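Local structure of probable TonB-dependent receptor (Pseudomonas aeruginosa, 4K3F) at residues A[110-115]-A[169-174]; A[127-132]-A[138-143]. The protein probably acts as a periplasmic methionine-binding lipoprotein of the NlpA family, handing the amino acid to a membrane transporter. All coordinates share one frame; numbering follows the deposited sequence.

Interaction 1: residues A[110-115]-A[169-174]; sequences ATNGGR and LINTNY. With MSE (selenomethionine), chain B.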
loop_
_atom_site.group_PDB
_atom_site.type_symbol
_atom_site.label_atom_id
_atom_site.label_comp_id
_atom_site.label_asym_id
_atom_site.label_seq_id
_atom_site.Cartn_x
_atom_site.Cartn_y
_atom_site.Cartn_z
ATOM N N ALA A 110 -11.491 3.827 3.386
ATOM C CA ALA A 110 -11.965 2.932 4.431
ATOM C C ALA A 110 -10.899 1.934 4.936
ATOM O O ALA A 110 -10.743 1.724 6.162
ATOM C CB ALA A 110 -13.207 2.168 3.951
ATOM N N THR A 111 -10.174 1.288 4.016
ATOM C CA THR A 111 -9.237 0.254 4.433
ATOM C C THR A 111 -7.913 0.779 4.973
ATOM O O THR A 111 -7.411 0.258 5.943
ATOM C CB THR A 111 -9.003 -0.825 3.363
ATOM O OG1 THR A 111 -8.375 -0.273 2.190
ATOM C CG2 THR A 111 -10.327 -1.437 2.974
ATOM N N ASN A 112 -7.356 1.807 4.371
ATOM C CA ASN A 112 -6.120 2.361 4.917
ATOM C C ASN A 112 -6.342 3.201 6.190
ATOM O O ASN A 112 -5.460 3.231 7.065
ATOM C CB ASN A 112 -5.310 3.071 3.848
ATOM C CG ASN A 112 -4.811 2.122 2.806
ATOM O OD1 ASN A 112 -3.939 1.279 3.061
ATOM N ND2 ASN A 112 -5.323 2.279 1.625
ATOM N N GLY A 113 -7.521 3.818 6.303
ATOM C CA GLY A 113 -7.931 4.478 7.548
ATOM C C GLY A 113 -8.074 3.439 8.665
ATOM O O GLY A 113 -7.523 3.599 9.747
ATOM N N GLY A 114 -8.774 2.336 8.390
ATOM C CA GLY A 114 -8.984 1.301 9.389
ATOM C C GLY A 114 -7.683 0.685 9.837
ATOM O O GLY A 114 -7.461 0.461 11.003
ATOM N N ARG A 115 -6.828 0.396 8.853
ATOM C CA ARG A 115 -5.490 -0.107 9.078
ATOM C C ARG A 115 -4.661 0.803 10.022
ATOM O O ARG A 115 -3.999 0.325 10.941
ATOM C CB ARG A 115 -4.831 -0.219 7.727
ATOM C CG ARG A 115 -3.368 -0.461 7.717
ATOM C CD ARG A 115 -2.893 -0.420 6.276
ATOM N NE ARG A 115 -1.625 -1.066 6.201
ATOM C CZ ARG A 115 -0.911 -1.199 5.092
ATOM N NH1 ARG A 115 -1.337 -0.655 3.952
ATOM N NH2 ARG A 115 0.231 -1.829 5.154
ATOM N N LEU A 169 0.269 8.737 9.886
ATOM C CA LEU A 169 0.422 7.327 9.533
ATOM C C LEU A 169 0.340 7.256 8.018
ATOM O O LEU A 169 -0.718 7.494 7.449
ATOM C CB LEU A 169 -0.635 6.455 10.223
ATOM C CG LEU A 169 -0.288 6.052 11.681
ATOM C CD1 LEU A 169 -0.188 7.260 12.599
ATOM C CD2 LEU A 169 -1.305 5.049 12.199
ATOM N N ILE A 170 1.472 6.948 7.396
ATOM C CA ILE A 170 1.672 7.177 5.961
ATOM C C ILE A 170 1.973 5.869 5.276
ATOM O O ILE A 170 2.858 5.139 5.710
ATOM C CB ILE A 170 2.835 8.120 5.725
ATOM C CG1 ILE A 170 2.552 9.429 6.481
ATOM C CG2 ILE A 170 3.015 8.351 4.243
ATOM C CD1 ILE A 170 3.652 10.441 6.376
ATOM N N ASN A 171 1.209 5.567 4.228
ATOM C CA ASN A 171 1.450 4.389 3.410
ATOM C C ASN A 171 2.888 4.404 2.935
ATOM O O ASN A 171 3.432 5.443 2.484
ATOM C CB ASN A 171 0.523 4.333 2.204
ATOM C CG ASN A 171 -0.925 4.154 2.600
ATOM O OD1 ASN A 171 -1.660 5.142 2.843
ATOM N ND2 ASN A 171 -1.339 2.915 2.725
ATOM N N THR A 172 3.506 3.236 2.975
ATOM C CA THR A 172 4.964 3.166 2.726
ATOM C C THR A 172 5.367 3.628 1.308
ATOM O O THR A 172 6.415 4.257 1.104
ATOM C CB THR A 172 5.442 1.743 3.038
ATOM O OG1 THR A 172 5.276 1.545 4.439
ATOM C CG2 THR A 172 6.891 1.537 2.636
ATOM N N ASN A 173 4.560 3.310 0.284
ATOM C CA ASN A 173 4.877 3.772 -1.058
ATOM C C ASN A 173 5.057 5.279 -1.119
ATOM O O ASN A 173 6.035 5.761 -1.701
ATOM C CB ASN A 173 3.874 3.302 -2.108
ATOM C CG ASN A 173 2.531 3.984 -2.000
ATOM O OD1 ASN A 173 1.744 3.725 -1.090
ATOM N ND2 ASN A 173 2.269 4.882 -2.926
ATOM N N TYR A 174 4.182 5.999 -0.407
ATOM C CA TYR A 174 4.275 7.429 -0.319
ATOM C C TYR A 174 5.401 7.883 0.631
ATOM O O TYR A 174 6.094 8.840 0.333
ATOM C CB TYR A 174 2.948 8.065 0.078
ATOM C CG TYR A 174 1.884 7.955 -0.992
ATOM C CD1 TYR A 174 2.137 8.355 -2.301
ATOM C CD2 TYR A 174 0.643 7.452 -0.701
ATOM C CE1 TYR A 174 1.194 8.260 -3.294
ATOM C CE2 TYR A 174 -0.340 7.360 -1.666
ATOM C CZ TYR A 174 -0.073 7.716 -2.977
ATOM O OH TYR A 174 -1.064 7.645 -3.924
HETATM N N MSE B 300 1.325 0.326 -1.308
HETATM C CA MSE B 300 0.196 0.724 -0.418
HETATM C C MSE B 300 0.374 -0.046 0.886
HETATM O O MSE B 300 0.678 -1.243 0.852
HETATM O OXT MSE B 300 0.199 0.521 1.971
HETATM C CB MSE B 300 -1.171 0.418 -1.051
HETATM C CG MSE B 300 -2.324 0.844 -0.175
HETATM SE SE MSE B 300 -4.028 0.263 -0.959
HETATM C CE MSE B 300 -4.076 1.376 -2.484
#
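N171 bonds N112 across the contact, and R115 joins them through the carboxylate oxygen OXT of the bound selenomethionine, so that the three link the helix that begins at A110 to the loop after strand 167-170. The ND2 of N171 gives a nearly straight hydrogen bond to OXT of the ligand, 2.9 Å long with an N-H...O angle of 169°. The same nitrogen makes a weaker bond of 3.1 Å to OD1 of N112, the two amide planes standing almost perpendicular (88°). An asparagine suits this place because its amide nitrogen can serve two oxygens at once. R115 runs out extended, CG anti to the backbone N (chi1 168°), and delivers NH1 to the same OXT at 2.8 Å, near the plane of the guanidinium. Its positive charge matches the carboxylate, while a long, weak bond of 3.4 Å ties NH1 to N112 OD1. N112 is itself positioned by D109, which takes its ND2, and by H59 at OD1. That ND2 also lies 3.5 Å from SE of the ligand, so N112 lines the ligand's CG and SE and bears on the carboxylate only indirectly, through N171 and R115. R115 is held further by a salt bridge to E190 and a cation-pi contact with Y196. Nearby, L169 packs on A116, L119 and L120 of helix 110-122, and strand 167-170 lies between strands 103-107 and 86-88.

Interaction 2: residues A[127-132]-A[138-143]; sequences KLKDNK and PKDIVD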
loop_
_atom_site.group_PDB
_atom_site.type_symbol
_atom_site.label_atom_id
_atom_site.label_comp_id
_atom_site.label_asym_id
_atom_site.label_seq_id
_atom_site.Cartn_x
_atom_site.Cartn_y
_atom_site.Cartn_z
ATOM N N LYS A 127 -7.669 2.770 22.063
ATOM C CA LYS A 127 -8.185 1.417 22.037
ATOM C C LYS A 127 -9.460 1.404 21.173
ATOM O O LYS A 127 -10.277 2.327 21.241
ATOM C CB LYS A 127 -8.437 0.883 23.443
ATOM C CG LYS A 127 -8.814 -0.585 23.426
ATOM C CD LYS A 127 -8.703 -1.226 24.796
ATOM C CE LYS A 127 -8.191 -2.641 24.653
ATOM N NZ LYS A 127 -9.084 -3.447 23.795
ATOM N N LEU A 128 -9.553 0.399 20.295
ATOM C CA LEU A 128 -10.747 0.158 19.499
ATOM C C LEU A 128 -11.650 -0.903 20.142
ATOM O O LEU A 128 -11.175 -1.755 20.905
ATOM C CB LEU A 128 -10.344 -0.320 18.108
ATOM C CG LEU A 128 -9.570 0.677 17.220
ATOM C CD1 LEU A 128 -9.029 -0.063 16.015
ATOM C CD2 LEU A 128 -10.467 1.826 16.776
ATOM N N LYS A 129 -12.954 -0.839 19.844
ATOM C CA LYS A 129 -13.920 -1.817 20.363
ATOM C C LYS A 129 -13.493 -3.249 20.059
ATOM O O LYS A 129 -12.820 -3.506 19.062
ATOM C CB LYS A 129 -15.322 -1.560 19.796
ATOM C CG LYS A 129 -15.454 -1.788 18.297
ATOM C CD LYS A 129 -16.797 -1.294 17.760
ATOM C CE LYS A 129 -17.069 -1.832 16.352
ATOM N NZ LYS A 129 -18.271 -1.204 15.710
ATOM N N ASP A 130 -13.869 -4.148 20.959
ATOM C CA ASP A 130 -13.444 -5.533 20.902
ATOM C C ASP A 130 -13.852 -6.262 19.610
ATOM O O ASP A 130 -13.128 -7.117 19.109
ATOM C CB ASP A 130 -14.026 -6.257 22.110
ATOM C CG ASP A 130 -13.494 -7.655 22.232
ATOM O OD1 ASP A 130 -12.316 -7.795 22.601
ATOM O OD2 ASP A 130 -14.251 -8.596 21.933
ATOM N N ASN A 131 -15.005 -5.908 19.065
ATOM C CA ASN A 131 -15.512 -6.568 17.856
ATOM C C ASN A 131 -15.085 -5.835 16.558
ATOM O O ASN A 131 -15.709 -6.000 15.506
ATOM C CB ASN A 131 -17.052 -6.697 17.913
ATOM C CG ASN A 131 -17.762 -5.345 17.982
ATOM O OD1 ASN A 131 -17.340 -4.443 18.711
ATOM N ND2 ASN A 131 -18.858 -5.211 17.242
ATOM N N LYS A 132 -14.022 -5.041 16.626
ATOM C CA LYS A 132 -13.653 -4.233 15.465
ATOM C C LYS A 132 -13.212 -5.089 14.272
ATOM O O LYS A 132 -12.674 -6.171 14.439
ATOM C CB LYS A 132 -12.617 -3.174 15.805
ATOM C CG LYS A 132 -11.181 -3.643 15.714
ATOM C CD LYS A 132 -10.751 -4.422 16.921
ATOM C CE LYS A 132 -9.251 -4.635 16.935
ATOM N NZ LYS A 132 -8.825 -5.387 18.138
ATOM N N PRO A 138 -13.063 6.044 13.355
ATOM C CA PRO A 138 -12.913 6.726 14.651
ATOM C C PRO A 138 -14.069 6.578 15.614
ATOM O O PRO A 138 -13.853 6.672 16.836
ATOM C CB PRO A 138 -12.708 8.180 14.241
ATOM C CG PRO A 138 -11.994 8.078 12.932
ATOM C CD PRO A 138 -12.716 6.952 12.251
ATOM N N LYS A 139 -15.276 6.333 15.107
ATOM C CA LYS A 139 -16.435 5.995 15.919
ATOM C C LYS A 139 -16.292 4.713 16.759
ATOM O O LYS A 139 -17.018 4.529 17.741
ATOM C CB LYS A 139 -17.685 5.840 15.038
ATOM N N ASP A 140 -15.386 3.833 16.351
ATOM C CA ASP A 140 -15.095 2.582 17.038
ATOM C C ASP A 140 -14.052 2.703 18.153
ATOM O O ASP A 140 -13.723 1.703 18.793
ATOM C CB ASP A 140 -14.626 1.549 16.004
ATOM C CG ASP A 140 -15.694 1.275 14.969
ATOM O OD1 ASP A 140 -16.885 1.382 15.322
ATOM O OD2 ASP A 140 -15.342 0.981 13.804
ATOM N N ILE A 141 -13.557 3.920 18.407
ATOM C CA ILE A 141 -12.616 4.145 19.504
ATOM C C ILE A 141 -13.388 4.103 20.826
ATOM O O ILE A 141 -14.403 4.817 20.999
ATOM C CB ILE A 141 -11.843 5.485 19.319
ATOM C CG1 ILE A 141 -10.927 5.440 18.087
ATOM C CG2 ILE A 141 -11.010 5.859 20.540
ATOM C CD1 ILE A 141 -10.258 6.756 17.722
ATOM N N VAL A 142 -12.904 3.248 21.733
ATOM C CA VAL A 142 -13.486 3.094 23.070
ATOM C C VAL A 142 -12.638 3.701 24.196
ATOM O O VAL A 142 -13.112 3.829 25.300
ATOM C CB VAL A 142 -13.802 1.621 23.408
ATOM C CG1 VAL A 142 -14.833 1.073 22.426
ATOM C CG2 VAL A 142 -12.561 0.746 23.460
ATOM N N ASP A 143 -11.384 4.026 23.920
ATOM C CA ASP A 143 -10.466 4.639 24.896
ATOM C C ASP A 143 -9.553 5.635 24.173
ATOM O O ASP A 143 -8.864 5.292 23.227
ATOM C CB ASP A 143 -9.645 3.565 25.568
ATOM C CG ASP A 143 -8.953 4.020 26.859
ATOM O OD1 ASP A 143 -9.387 4.931 27.576
ATOM O OD2 ASP A 143 -7.914 3.433 27.159
#
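K127 and D143 form an antiparallel hydrogen-bonded pair, and one residue further along the register slips, so that L128 lies opposite I141 as a non-hydrogen-bonded pair. The slip is a classic beta bulge: V142 and D143 both face K127. The carbonyl of K127 receives two N-H groups, a firm bond from V142 N (2.8 Å) and a weak one from D143 N (3.4 Å). In return K127 N binds O of D143 at 3.0 Å, in the carbonyl plane and on a lone pair. Past the bulge, K129 N meets O of D140 at 2.9 Å, nearly in line with the C=O (170° at the oxygen), and a type I turn from K129 to K132 then carries the chain away.

Among the side chains, K129 and D140 do most. With CG lodged between the backbone N and the carbonyl carbon (chi1 66°), K129 extends obliquely across D140 and brings NZ to OD1 at 3.0 Å, a salt bridge that meets the carboxylate from above its plane. Lysine suits the spot because its extended chain packs methylenes CG to CE against D140 and still carries NZ to the carboxylate; OD2 accepts the backbone N of T137. V142 sets its CG1 methyl against CA and CB of K129 and its CG2 against the carbonyl of K127, its two branches touching different residues. Although the two side chains diverge, CD2 of L128 still touches CG1 of I141 at 3.9 Å, while L128 rests on L118 and I141 on I150.

The chemistry is that of a small surface hairpin: backbone bonds set the register, a partly exposed salt bridge, probably weakened by solvent, adds to them, and L128 and I141 join it to the domain.

After the earlier strands and helices, the chain passes from strand 103-107 into helix 110-122, whose opening turn supplies one side of interaction 1. A short connection leads to strand 127-128, and the chain turns and returns through 138-143, so that interaction 2 closes a loop with five residues between its segments. Strand 149-153 and helix 158-161 precede strand 167-170 and the second side of interaction 1, which closes a loop of 53 residues enclosing interaction 2. The contacts do not touch: their centres lie about 18 Å apart, their nearest atoms about 5 Å. Interaction 1 is buried at the ligand pocket; interaction 2 packs on helix 110-122 and strand 149-153, so that helix connects both.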